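Local structure of putative mandelate racemase/muconate lactonizing enzyme (Bordetella bronchiseptica, 3DDM) at residues Gly119-Leu124 and Gly287-Leu292; Leu113-Ala118 and Leu282-Gly287; Val41-Glu46 and Gly55-Asn60. The protein is of unassigned function but belongs to the mandelate racemase/muconate lactonizing enzyme family, whose members join an N-terminal capping domain to a TIM-like barrel. The protein carries 1 engineered substitution. One frame throughout, in Å; residues are numbered along the deposited sequence.

Contact 1 of 3, residues Gly119-Leu124 and Gly287-Leu292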
ATOM      1  N   GLY A 119      -8.333  12.058   5.083  1.00 41.62           N
ATOM      2  CA  GLY A 119      -8.929  12.360   6.369  1.00 42.13           C
ATOM      3  C   GLY A 119      -8.504  13.728   6.893  1.00 43.57           C
ATOM      4  O   GLY A 119      -9.326  14.472   7.446  1.00 43.69           O
ATOM      5  N   LEU A 120      -7.224  14.067   6.733  1.00 42.69           N
ATOM      6  CA  LEU A 120      -6.717  15.359   7.193  1.00 40.73           C
ATOM      7  C   LEU A 120      -7.252  16.520   6.362  1.00 42.00           C
ATOM      8  O   LEU A 120      -7.374  17.643   6.870  1.00 43.20           O
ATOM      9  CB  LEU A 120      -5.188  15.375   7.184  1.00 38.88           C
ATOM     10  CG  LEU A 120      -4.556  14.649   8.374  1.00 38.71           C
ATOM     11  CD1 LEU A 120      -3.040  14.620   8.248  1.00 37.56           C
ATOM     12  CD2 LEU A 120      -4.971  15.356   9.651  1.00 37.13           C
ATOM     13  N   ASP A 121      -7.579  16.273   5.092  1.00 40.84           N
ATOM     14  CA  ASP A 121      -8.120  17.346   4.264  1.00 42.49           C
ATOM     15  C   ASP A 121      -9.549  17.648   4.716  1.00 42.87           C
ATOM     16  O   ASP A 121      -9.968  18.811   4.783  1.00 42.82           O
ATOM     17  CB  ASP A 121      -8.121  16.968   2.781  1.00 43.65           C
ATOM     18  CG  ASP A 121      -8.453  18.160   1.882  1.00 47.61           C
ATOM     19  OD1 ASP A 121      -9.614  18.254   1.405  1.00 45.64           O
ATOM     20  OD2 ASP A 121      -7.546  19.010   1.676  1.00 46.86           O
ATOM     21  N   ILE A 122     -10.292  16.590   5.025  1.00 42.30           N
ATOM     22  CA  ILE A 122     -11.665  16.730   5.487  1.00 42.24           C
ATOM     23  C   ILE A 122     -11.691  17.585   6.761  1.00 43.35           C
ATOM     24  O   ILE A 122     -12.600  18.384   6.957  1.00 45.48           O
ATOM     25  CB  ILE A 122     -12.300  15.344   5.783  1.00 40.28           C
ATOM     26  CG1 ILE A 122     -12.571  14.599   4.472  1.00 36.86           C
ATOM     27  CG2 ILE A 122     -13.560  15.516   6.606  1.00 37.64           C
ATOM     28  CD1 ILE A 122     -13.089  13.183   4.659  1.00 36.57           C
ATOM     29  N   ALA A 123     -10.683  17.421   7.610  1.00 41.92           N
ATOM     30  CA  ALA A 123     -10.604  18.176   8.850  1.00 42.75           C
ATOM     31  C   ALA A 123     -10.189  19.634   8.630  1.00 44.11           C
ATOM     32  O   ALA A 123     -10.679  20.533   9.315  1.00 42.94           O
ATOM     33  CB  ALA A 123      -9.632  17.492   9.813  1.00 42.57           C
ATOM     34  N   LEU A 124      -9.275  19.868   7.688  1.00 44.82           N
ATOM     35  CA  LEU A 124      -8.828  21.229   7.400  1.00 44.52           C
ATOM     36  C   LEU A 124      -9.962  22.027   6.753  1.00 45.41           C
ATOM     37  O   LEU A 124     -10.103  23.233   6.998  1.00 44.87           O
ATOM     38  CB  LEU A 124      -7.602  21.209   6.486  1.00 43.18           C
ATOM     39  CG  LEU A 124      -6.306  20.778   7.169  1.00 45.16           C
ATOM     40  CD1 LEU A 124      -5.200  20.650   6.143  1.00 45.50           C
ATOM     41  CD2 LEU A 124      -5.934  21.787   8.241  1.00 43.46           C
ATOM     42  N   GLY A 287     -10.051  13.867  -0.389  1.00 44.33           N
ATOM     43  CA  GLY A 287     -10.835  14.668   0.528  1.00 42.91           C
ATOM     44  C   GLY A 287     -11.625  15.640  -0.323  1.00 42.74           C
ATOM     45  O   GLY A 287     -11.933  15.345  -1.478  1.00 43.23           O
ATOM     46  N   PHE A 288     -11.950  16.802   0.229  1.00 42.55           N
ATOM     47  CA  PHE A 288     -12.705  17.796  -0.523  1.00 40.78           C
ATOM     48  C   PHE A 288     -11.822  18.430  -1.593  1.00 39.26           C
ATOM     49  O   PHE A 288     -12.208  18.540  -2.759  1.00 37.95           O
ATOM     50  CB  PHE A 288     -13.233  18.868   0.424  1.00 39.12           C
ATOM     51  CG  PHE A 288     -14.309  18.382   1.343  1.00 37.13           C
ATOM     52  CD1 PHE A 288     -15.551  17.997   0.833  1.00 36.34           C
ATOM     53  CD2 PHE A 288     -14.098  18.345   2.718  1.00 35.43           C
ATOM     54  CE1 PHE A 288     -16.576  17.588   1.678  1.00 35.99           C
ATOM     55  CE2 PHE A 288     -15.110  17.937   3.579  1.00 36.26           C
ATOM     56  CZ  PHE A 288     -16.358  17.557   3.059  1.00 37.71           C
ATOM     57  N   SER A 289     -10.631  18.841  -1.190  1.00 37.94           N
ATOM     58  CA  SER A 289      -9.702  19.458  -2.118  1.00 39.80           C
ATOM     59  C   SER A 289      -9.586  18.637  -3.406  1.00 40.58           C
ATOM     60  O   SER A 289      -9.562  19.195  -4.507  1.00 40.29           O
ATOM     61  CB  SER A 289      -8.332  19.597  -1.459  1.00 38.92           C
ATOM     62  OG  SER A 289      -8.467  20.258  -0.221  1.00 39.12           O
ATOM     63  N   GLY A 290      -9.530  17.315  -3.266  1.00 40.84           N
ATOM     64  CA  GLY A 290      -9.410  16.469  -4.438  1.00 41.11           C
ATOM     65  C   GLY A 290     -10.720  16.066  -5.098  1.00 42.54           C
ATOM     66  O   GLY A 290     -10.850  16.139  -6.322  1.00 43.62           O
ATOM     67  N   CYS A 291     -11.707  15.673  -4.301  1.00 41.58           N
ATOM     68  CA  CYS A 291     -12.972  15.205  -4.854  1.00 41.35           C
ATOM     69  C   CYS A 291     -13.970  16.225  -5.387  1.00 40.74           C
ATOM     70  O   CYS A 291     -14.767  15.888  -6.262  1.00 40.37           O
ATOM     71  CB  CYS A 291     -13.667  14.294  -3.837  1.00 42.64           C
ATOM     72  SG  CYS A 291     -12.731  12.786  -3.434  1.00 45.43           S
ATOM     73  N   LEU A 292     -13.957  17.453  -4.874  1.00 39.51           N
ATOM     74  CA  LEU A 292     -14.900  18.452  -5.376  1.00 39.55           C
ATOM     75  C   LEU A 292     -14.683  18.634  -6.881  1.00 40.19           C
ATOM     76  O   LEU A 292     -15.629  18.504  -7.673  1.00 39.19           O
ATOM     77  CB  LEU A 292     -14.730  19.793  -4.648  1.00 39.86           C
ATOM     78  CG  LEU A 292     -15.658  20.950  -5.076  1.00 41.22           C
ATOM     79  CD1 LEU A 292     -17.133  20.532  -4.940  1.00 36.35           C
ATOM     80  CD2 LEU A 292     -15.354  22.202  -4.212  1.00 38.69           C
TER
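The phenyl ring of F288 sits obliquely to the backbone of I122, with CD2 4.0 Å from I122 CA, while CE2 lies 4.2 Å from I122 CG2 as the two side chains cross at about a right angle. L282, L140 and, from helix 313-325, L322 also touch the F288 side chain. The second flat group, the carboxylate of D121, addresses the first turn of helix 287-300. Its CG is anti to the backbone N (chi1 -170°), and both its oxygens face S289. The backbone S289 N reaches D121 OD1 on its syn side, 2.8 Å away and tilted out of the carboxylate plane, along a nearly straight bond (168°). S289 OG is placed 2.5 Å from D121 OD2 as a donor, a length too short to be taken literally at this resolution. Nearby, G287 CA approaches I122 CG1 at 4.3 Å. The short helix segments run almost perpendicular (98°), their axes 7.9 Å apart; the contact joins helix 110-131 of the capping domain to a barrel helix. Buried beside P89 and F93, the D121 carboxylate is held by the S289 amide, with the hydroxyl a probable second donor, and its negative charge is probably further stabilised by the N-terminal end of helix 287-300.

Contact 2 of 3, residues Leu113-Ala118 and Leu282-Gly287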
ATOM      1  N   LEU A 113      -1.449   6.015   2.935  1.00 38.61           N
ATOM      2  CA  LEU A 113      -1.074   7.423   2.882  1.00 37.34           C
ATOM      3  C   LEU A 113      -2.166   8.300   2.271  1.00 36.66           C
ATOM      4  O   LEU A 113      -2.474   9.362   2.804  1.00 38.68           O
ATOM      5  CB  LEU A 113       0.220   7.588   2.090  1.00 37.50           C
ATOM      6  CG  LEU A 113       1.511   7.167   2.786  1.00 37.22           C
ATOM      7  CD1 LEU A 113       2.597   6.969   1.736  1.00 37.03           C
ATOM      8  CD2 LEU A 113       1.910   8.213   3.821  1.00 35.26           C
ATOM      9  N   ALA A 114      -2.748   7.875   1.155  1.00 34.62           N
ATOM     10  CA  ALA A 114      -3.805   8.673   0.533  1.00 33.57           C
ATOM     11  C   ALA A 114      -4.970   8.846   1.503  1.00 34.55           C
ATOM     12  O   ALA A 114      -5.528   9.944   1.650  1.00 34.46           O
ATOM     13  CB  ALA A 114      -4.290   8.013  -0.728  1.00 27.73           C
ATOM     14  N   GLN A 115      -5.322   7.745   2.160  1.00 34.51           N
ATOM     15  CA  GLN A 115      -6.412   7.710   3.113  1.00 34.50           C
ATOM     16  C   GLN A 115      -6.154   8.650   4.291  1.00 36.38           C
ATOM     17  O   GLN A 115      -7.021   9.457   4.674  1.00 36.95           O
ATOM     18  CB  GLN A 115      -6.617   6.267   3.581  1.00 35.21           C
ATOM     19  CG  GLN A 115      -7.369   5.403   2.565  1.00 34.96           C
ATOM     20  CD  GLN A 115      -6.762   4.015   2.361  1.00 34.93           C
ATOM     21  OE1 GLN A 115      -6.428   3.314   3.315  1.00 36.42           O
ATOM     22  NE2 GLN A 115      -6.638   3.613   1.107  1.00 32.22           N
ATOM     23  N   ALA A 116      -4.963   8.560   4.866  1.00 36.04           N
ATOM     24  CA  ALA A 116      -4.632   9.439   5.976  1.00 36.20           C
ATOM     25  C   ALA A 116      -4.691  10.883   5.479  1.00 36.14           C
ATOM     26  O   ALA A 116      -5.204  11.761   6.169  1.00 38.37           O
ATOM     27  CB  ALA A 116      -3.245   9.115   6.511  1.00 35.65           C
ATOM     28  N   ILE A 117      -4.179  11.125   4.274  1.00 34.72           N
ATOM     29  CA  ILE A 117      -4.181  12.470   3.717  1.00 35.05           C
ATOM     30  C   ILE A 117      -5.616  12.948   3.506  1.00 36.44           C
ATOM     31  O   ILE A 117      -5.954  14.069   3.863  1.00 36.89           O
ATOM     32  CB  ILE A 117      -3.371  12.530   2.386  1.00 34.18           C
ATOM     33  CG1 ILE A 117      -1.869  12.399   2.692  1.00 35.30           C
ATOM     34  CG2 ILE A 117      -3.619  13.839   1.661  1.00 31.17           C
ATOM     35  CD1 ILE A 117      -0.939  12.538   1.471  1.00 31.45           C
ATOM     36  N   ALA A 118      -6.467  12.099   2.944  1.00 38.83           N
ATOM     37  CA  ALA A 118      -7.865  12.477   2.718  1.00 40.51           C
ATOM     38  C   ALA A 118      -8.556  12.852   4.040  1.00 41.57           C
ATOM     39  O   ALA A 118      -9.283  13.845   4.109  1.00 42.10           O
ATOM     40  CB  ALA A 118      -8.618  11.329   2.031  1.00 41.31           C
ATOM     41  N   LEU A 282     -14.408  10.293  -0.772  1.00 41.80           N
ATOM     42  CA  LEU A 282     -13.637  11.414  -0.252  1.00 39.20           C
ATOM     43  C   LEU A 282     -12.806  11.118   0.996  1.00 37.23           C
ATOM     44  O   LEU A 282     -11.850  11.836   1.272  1.00 34.69           O
ATOM     45  CB  LEU A 282     -14.547  12.637  -0.056  1.00 38.26           C
ATOM     46  CG  LEU A 282     -14.881  13.155   1.333  1.00 37.74           C
ATOM     47  CD1 LEU A 282     -15.598  14.471   1.203  1.00 37.41           C
ATOM     48  CD2 LEU A 282     -15.737  12.149   2.062  1.00 40.23           C
ATOM     49  N   ALA A 283     -13.139  10.056   1.726  1.00 37.01           N
ATOM     50  CA  ALA A 283     -12.356   9.688   2.920  1.00 37.83           C
ATOM     51  C   ALA A 283     -11.220   8.715   2.546  1.00 37.36           C
ATOM     52  O   ALA A 283     -10.310   8.455   3.340  1.00 36.43           O
ATOM     53  CB  ALA A 283     -13.251   9.061   3.977  1.00 35.59           C
ATOM     54  N   LYS A 284     -11.281   8.186   1.328  1.00 36.57           N
ATOM     55  CA  LYS A 284     -10.267   7.262   0.849  1.00 37.87           C
ATOM     56  C   LYS A 284      -9.207   8.044   0.086  1.00 39.73           C
ATOM     57  O   LYS A 284      -8.011   7.789   0.240  1.00 41.16           O
ATOM     58  CB  LYS A 284     -10.900   6.214  -0.060  1.00 36.31           C
ATOM     59  CG  LYS A 284     -10.611   4.781   0.352  1.00 38.06           C
ATOM     60  CD  LYS A 284     -11.341   3.788  -0.543  1.00 36.98           C
ATOM     61  CE  LYS A 284     -10.725   2.416  -0.443  1.00 37.95           C
ATOM     62  NZ  LYS A 284     -11.209   1.507  -1.513  1.00 38.82           N
ATOM     63  N   TRP A 285      -9.646   9.000  -0.735  1.00 40.41           N
ATOM     64  CA  TRP A 285      -8.713   9.821  -1.504  1.00 40.65           C
ATOM     65  C   TRP A 285      -9.124  11.283  -1.755  1.00 41.47           C
ATOM     66  O   TRP A 285     -10.303  11.609  -1.930  1.00 41.46           O
ATOM     67  CB  TRP A 285      -8.406   9.181  -2.868  1.00 37.93           C
ATOM     68  CG  TRP A 285      -7.524  10.074  -3.689  1.00 38.48           C
ATOM     69  CD1 TRP A 285      -6.163  10.200  -3.591  1.00 38.56           C
ATOM     70  CD2 TRP A 285      -7.952  11.094  -4.611  1.00 38.68           C
ATOM     71  NE1 TRP A 285      -5.718  11.238  -4.388  1.00 38.04           N
ATOM     72  CE2 TRP A 285      -6.794  11.802  -5.023  1.00 37.85           C
ATOM     73  CE3 TRP A 285      -9.203  11.482  -5.123  1.00 37.86           C
ATOM     74  CZ2 TRP A 285      -6.849  12.876  -5.924  1.00 36.44           C
ATOM     75  CZ3 TRP A 285      -9.259  12.550  -6.019  1.00 37.85           C
ATOM     76  CH2 TRP A 285      -8.082  13.235  -6.411  1.00 36.84           C
ATOM     77  N   GLY A 286      -8.115  12.151  -1.774  1.00 41.41           N
ATOM     78  CA  GLY A 286      -8.308  13.562  -2.053  1.00 42.59           C
ATOM     79  C   GLY A 286      -9.072  14.437  -1.082  1.00 43.78           C
ATOM     80  O   GLY A 286      -8.777  15.631  -0.963  1.00 44.83           O
ATOM     81  N   GLY A 287     -10.051  13.867  -0.389  1.00 44.33           N
ATOM     82  CA  GLY A 287     -10.835  14.668   0.528  1.00 42.91           C
ATOM     83  C   GLY A 287     -11.625  15.640  -0.323  1.00 42.74           C
ATOM     84  O   GLY A 287     -11.933  15.345  -1.478  1.00 43.23           O
TER
HETATM   85  O   HOH W   1      -5.706  11.583  -0.884  1.00 34.51           O
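Q115 carries its CG beside the backbone N (chi1 -78°), which sets that methylene 3.4 Å from K284 O, and the carbonyl also receives a CA-H...O contact from Q115 CA at 3.3 Å. W285 has its CG anti to the backbone N (chi1 176°), and A114 CB meets the indole at its edge, near the ring plane, 4.1 Å from CD1. Beyond CG the K284 chain runs extended, and its own CG touches Q115 CG at 4.0 Å. The methyl of A118 is wrapped by the backbone of the loop: CB lies 3.4 Å from L282 O and 3.6 Å from A283 O, with the amide nitrogens of W285, G286 and G287 bordering it as well. This is the barrel loop that leads from strand 275-278 into helix 287-300, and it is folded round the small residues of helix 110-131 in the capping domain. The polar ends look elsewhere. K284 NZ forms a salt bridge with E258 and a hydrogen bond to Q106 O of the second subunit, while Q115 OE1 is bonded to R69. No direct hydrogen bond joins the two segments; instead a water donates to A114 O at 3.0 Å and accepts from G286 N at 2.6 Å, bridging helix and loop next to the A114 methyl.

Contact 3 of 3, residues Val41-Glu46 and Gly55-Asn60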
ATOM      1  N   VAL A  41     -11.176   5.689  12.361  1.00 39.23           N
ATOM      2  CA  VAL A  41     -10.056   6.556  12.713  1.00 38.51           C
ATOM      3  C   VAL A  41     -10.511   7.985  12.480  1.00 39.51           C
ATOM      4  O   VAL A  41     -10.716   8.405  11.341  1.00 38.77           O
ATOM      5  CB  VAL A  41      -8.800   6.284  11.856  1.00 37.44           C
ATOM      6  CG1 VAL A  41      -7.700   7.257  12.236  1.00 36.80           C
ATOM      7  CG2 VAL A  41      -8.314   4.874  12.074  1.00 37.08           C
ATOM      8  N   LEU A  42     -10.701   8.719  13.569  1.00 40.86           N
ATOM      9  CA  LEU A  42     -11.128  10.109  13.481  1.00 42.14           C
ATOM     10  C   LEU A  42      -9.905  10.991  13.702  1.00 43.36           C
ATOM     11  O   LEU A  42      -9.045  10.687  14.531  1.00 45.16           O
ATOM     12  CB  LEU A  42     -12.203  10.404  14.535  1.00 40.70           C
ATOM     13  CG  LEU A  42     -13.456   9.508  14.522  1.00 42.14           C
ATOM     14  CD1 LEU A  42     -14.436   9.973  15.603  1.00 40.27           C
ATOM     15  CD2 LEU A  42     -14.122   9.544  13.150  1.00 40.03           C
ATOM     16  N   VAL A  43      -9.806  12.073  12.944  1.00 44.90           N
ATOM     17  CA  VAL A  43      -8.670  12.971  13.101  1.00 45.37           C
ATOM     18  C   VAL A  43      -9.138  14.374  13.419  1.00 44.80           C
ATOM     19  O   VAL A  43     -10.178  14.821  12.918  1.00 43.16           O
ATOM     20  CB  VAL A  43      -7.785  12.998  11.834  1.00 44.41           C
ATOM     21  CG1 VAL A  43      -7.004  11.697  11.730  1.00 45.86           C
ATOM     22  CG2 VAL A  43      -8.650  13.184  10.599  1.00 44.87           C
ATOM     23  N   GLU A  44      -8.385  15.050  14.282  1.00 44.88           N
ATOM     24  CA  GLU A  44      -8.713  16.415  14.661  1.00 45.90           C
ATOM     25  C   GLU A  44      -7.494  17.288  14.489  1.00 45.77           C
ATOM     26  O   GLU A  44      -6.450  17.020  15.066  1.00 46.05           O
ATOM     27  CB  GLU A  44      -9.191  16.489  16.114  1.00 46.74           C
ATOM     28  CG  GLU A  44      -8.178  16.026  17.146  1.00 47.36           C
ATOM     29  CD  GLU A  44      -8.609  16.346  18.574  1.00 48.48           C
ATOM     30  OE1 GLU A  44      -8.951  17.513  18.853  1.00 47.14           O
ATOM     31  OE2 GLU A  44      -8.593  15.434  19.424  1.00 50.47           O
ATOM     32  N   VAL A  45      -7.620  18.318  13.666  1.00 47.10           N
ATOM     33  CA  VAL A  45      -6.522  19.241  13.447  1.00 49.49           C
ATOM     34  C   VAL A  45      -6.792  20.537  14.195  1.00 50.42           C
ATOM     35  O   VAL A  45      -7.799  21.199  13.947  1.00 51.49           O
ATOM     36  CB  VAL A  45      -6.355  19.589  11.968  1.00 50.39           C
ATOM     37  CG1 VAL A  45      -5.254  20.642  11.820  1.00 49.75           C
ATOM     38  CG2 VAL A  45      -6.025  18.332  11.169  1.00 49.75           C
ATOM     39  N   GLU A  46      -5.904  20.895  15.118  1.00 51.24           N
ATOM     40  CA  GLU A  46      -6.069  22.130  15.866  1.00 52.43           C
ATOM     41  C   GLU A  46      -5.285  23.267  15.225  1.00 53.47           C
ATOM     42  O   GLU A  46      -4.103  23.138  14.904  1.00 52.68           O
ATOM     43  CB  GLU A  46      -5.620  21.981  17.315  1.00 52.57           C
ATOM     44  CG  GLU A  46      -6.072  23.159  18.165  1.00 55.44           C
ATOM     45  CD  GLU A  46      -5.524  23.119  19.570  1.00 58.29           C
ATOM     46  OE1 GLU A  46      -5.613  22.046  20.207  1.00 60.12           O
ATOM     47  OE2 GLU A  46      -5.014  24.162  20.042  1.00 59.81           O
ATOM     48  N   GLY A  55     -12.099  15.140  10.938  1.00 41.87           N
ATOM     49  CA  GLY A  55     -12.136  14.347   9.725  1.00 41.14           C
ATOM     50  C   GLY A  55     -12.107  12.856  10.024  1.00 40.89           C
ATOM     51  O   GLY A  55     -11.993  12.443  11.184  1.00 39.24           O
ATOM     52  N   GLU A  56     -12.210  12.046   8.975  1.00 40.51           N
ATOM     53  CA  GLU A  56     -12.182  10.594   9.118  1.00 40.58           C
ATOM     54  C   GLU A  56     -11.247   9.988   8.075  1.00 39.72           C
ATOM     55  O   GLU A  56     -11.178  10.458   6.944  1.00 40.63           O
ATOM     56  CB  GLU A  56     -13.590  10.000   8.946  1.00 40.57           C
ATOM     57  CG  GLU A  56     -13.669   8.541   9.379  1.00 45.46           C
ATOM     58  CD  GLU A  56     -15.094   7.991   9.475  1.00 48.13           C
ATOM     59  OE1 GLU A  56     -15.994   8.711   9.962  1.00 48.26           O
ATOM     60  OE2 GLU A  56     -15.307   6.821   9.080  1.00 50.13           O
ATOM     61  N   VAL A  57     -10.510   8.957   8.458  1.00 39.08           N
ATOM     62  CA  VAL A  57      -9.619   8.300   7.517  1.00 38.59           C
ATOM     63  C   VAL A  57     -10.182   6.919   7.232  1.00 38.96           C
ATOM     64  O   VAL A  57     -10.328   6.106   8.143  1.00 38.65           O
ATOM     65  CB  VAL A  57      -8.191   8.144   8.077  1.00 37.86           C
ATOM     66  CG1 VAL A  57      -7.327   7.394   7.072  1.00 36.84           C
ATOM     67  CG2 VAL A  57      -7.594   9.507   8.375  1.00 37.07           C
ATOM     68  N   TRP A  58     -10.513   6.665   5.969  1.00 39.25           N
ATOM     69  CA  TRP A  58     -11.054   5.377   5.556  1.00 38.83           C
ATOM     70  C   TRP A  58     -10.195   4.257   6.135  1.00 40.84           C
ATOM     71  O   TRP A  58      -8.953   4.337   6.122  1.00 41.42           O
ATOM     72  CB  TRP A  58     -11.047   5.271   4.034  1.00 37.65           C
ATOM     73  CG  TRP A  58     -11.663   4.003   3.526  1.00 38.31           C
ATOM     74  CD1 TRP A  58     -12.992   3.774   3.286  1.00 38.58           C
ATOM     75  CD2 TRP A  58     -10.986   2.774   3.236  1.00 36.73           C
ATOM     76  NE1 TRP A  58     -13.182   2.479   2.869  1.00 38.72           N
ATOM     77  CE2 TRP A  58     -11.969   1.842   2.828  1.00 37.55           C
ATOM     78  CE3 TRP A  58      -9.645   2.367   3.287  1.00 34.65           C
ATOM     79  CZ2 TRP A  58     -11.652   0.526   2.467  1.00 35.50           C
ATOM     80  CZ3 TRP A  58      -9.330   1.061   2.933  1.00 34.50           C
ATOM     81  CH2 TRP A  58     -10.331   0.155   2.526  1.00 34.84           C
ATOM     82  N   CYS A  59     -10.836   3.208   6.640  1.00 40.57           N
ATOM     83  CA  CYS A  59     -10.063   2.110   7.199  1.00 42.18           C
ATOM     84  C   CYS A  59     -10.838   0.811   7.333  1.00 42.92           C
ATOM     85  O   CYS A  59     -10.569   0.019   8.234  1.00 45.28           O
ATOM     86  CB  CYS A  59      -9.502   2.508   8.571  1.00 40.43           C
ATOM     87  SG  CYS A  59     -10.732   2.551   9.901  1.00 43.99           S
ATOM     88  N   ASN A  60     -11.792   0.568   6.447  1.00 44.35           N
ATOM     89  CA  ASN A  60     -12.557  -0.668   6.570  1.00 46.89           C
ATOM     90  C   ASN A  60     -11.700  -1.910   6.391  1.00 46.23           C
ATOM     91  O   ASN A  60     -11.831  -2.860   7.149  1.00 46.54           O
ATOM     92  CB  ASN A  60     -13.732  -0.685   5.591  1.00 49.13           C
ATOM     93  CG  ASN A  60     -14.866   0.220   6.040  1.00 52.05           C
ATOM     94  OD1 ASN A  60     -15.336   0.124   7.175  1.00 52.35           O
ATOM     95  ND2 ASN A  60     -15.310   1.102   5.151  1.00 54.23           N
TER
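V43 rides over the glycine of the neighbouring strand: its CG2 rests 3.5 Å from G55 C, filling the hollow above a residue that has no side chain. With chi1 at -73°, V43 CG1 lies beside its own backbone N and meets V57 CG2 at 4.0 Å, the two valine side chains crossing at about a right angle. Farther along, V41 CG2 abuts C59 SG, also at 4.0 Å, where the chain has left the strand and C59 points its side chain toward V41. On the opposite face of the sheet L42 and E56 cross obliquely, and L42 CD2 lies alongside the glutamate, close to E56 CG and 3.8 Å from E56 OE1. That same E56 CG packs on V41 O at 3.5 Å.

The backbones form the antiparallel hairpin of strands 37-46 and 52-56. V43 and G55 make the hydrogen-bonded pair: G55 N donates to V43 O in the carbonyl plane, whereas V43 N approaches G55 O from above the carbonyl plane (C=O...N 134°), and both bonds measure 2.8 Å. L42 and E56 are the adjacent non-hydrogen-bonded pair, beyond which V57 N donates to V41 O at 2.9 Å, close to the C=O axis. Helix 65-81 covers the V43 face through V73, while helix 110-131 places Q115 against V57; F20, L348 and P372 also touch L42.

Beyond the stem that packs on L42 and V41 O, the E56 carboxylate is held by three donors from the barrel: G315 N at OE1, and A312 N together with Y309 OH at OE2. A312 lies just before helix 313-325 and G315 in its first turn. The edge strand of the capping domain is thereby anchored to the barrel through one buried acidic group.

Overall arrangement
Helix 110-131 is the element common to contacts 1 and 2, whose centres lie about 7 Å apart and which share G287, where the barrel loop passes into helix 287-300; C291 SG of contact 1 also lies next to W285 O of contact 2. Contact 3 brings the hairpin to the same helix. Its centre is about 11 Å from that of contact 1, and A123 CB packs 3.6 Å from G55 N. From contact 2 it is about 9 Å away. Contacts 1 and 2 join the capping domain to the barrel; contact 3 is internal to the capping domain and reaches the barrel loop through a probable hydrogen bond of 3.2 Å between W58 N and A283 O. In this family the active site lies between these two domains, which is probably so here too.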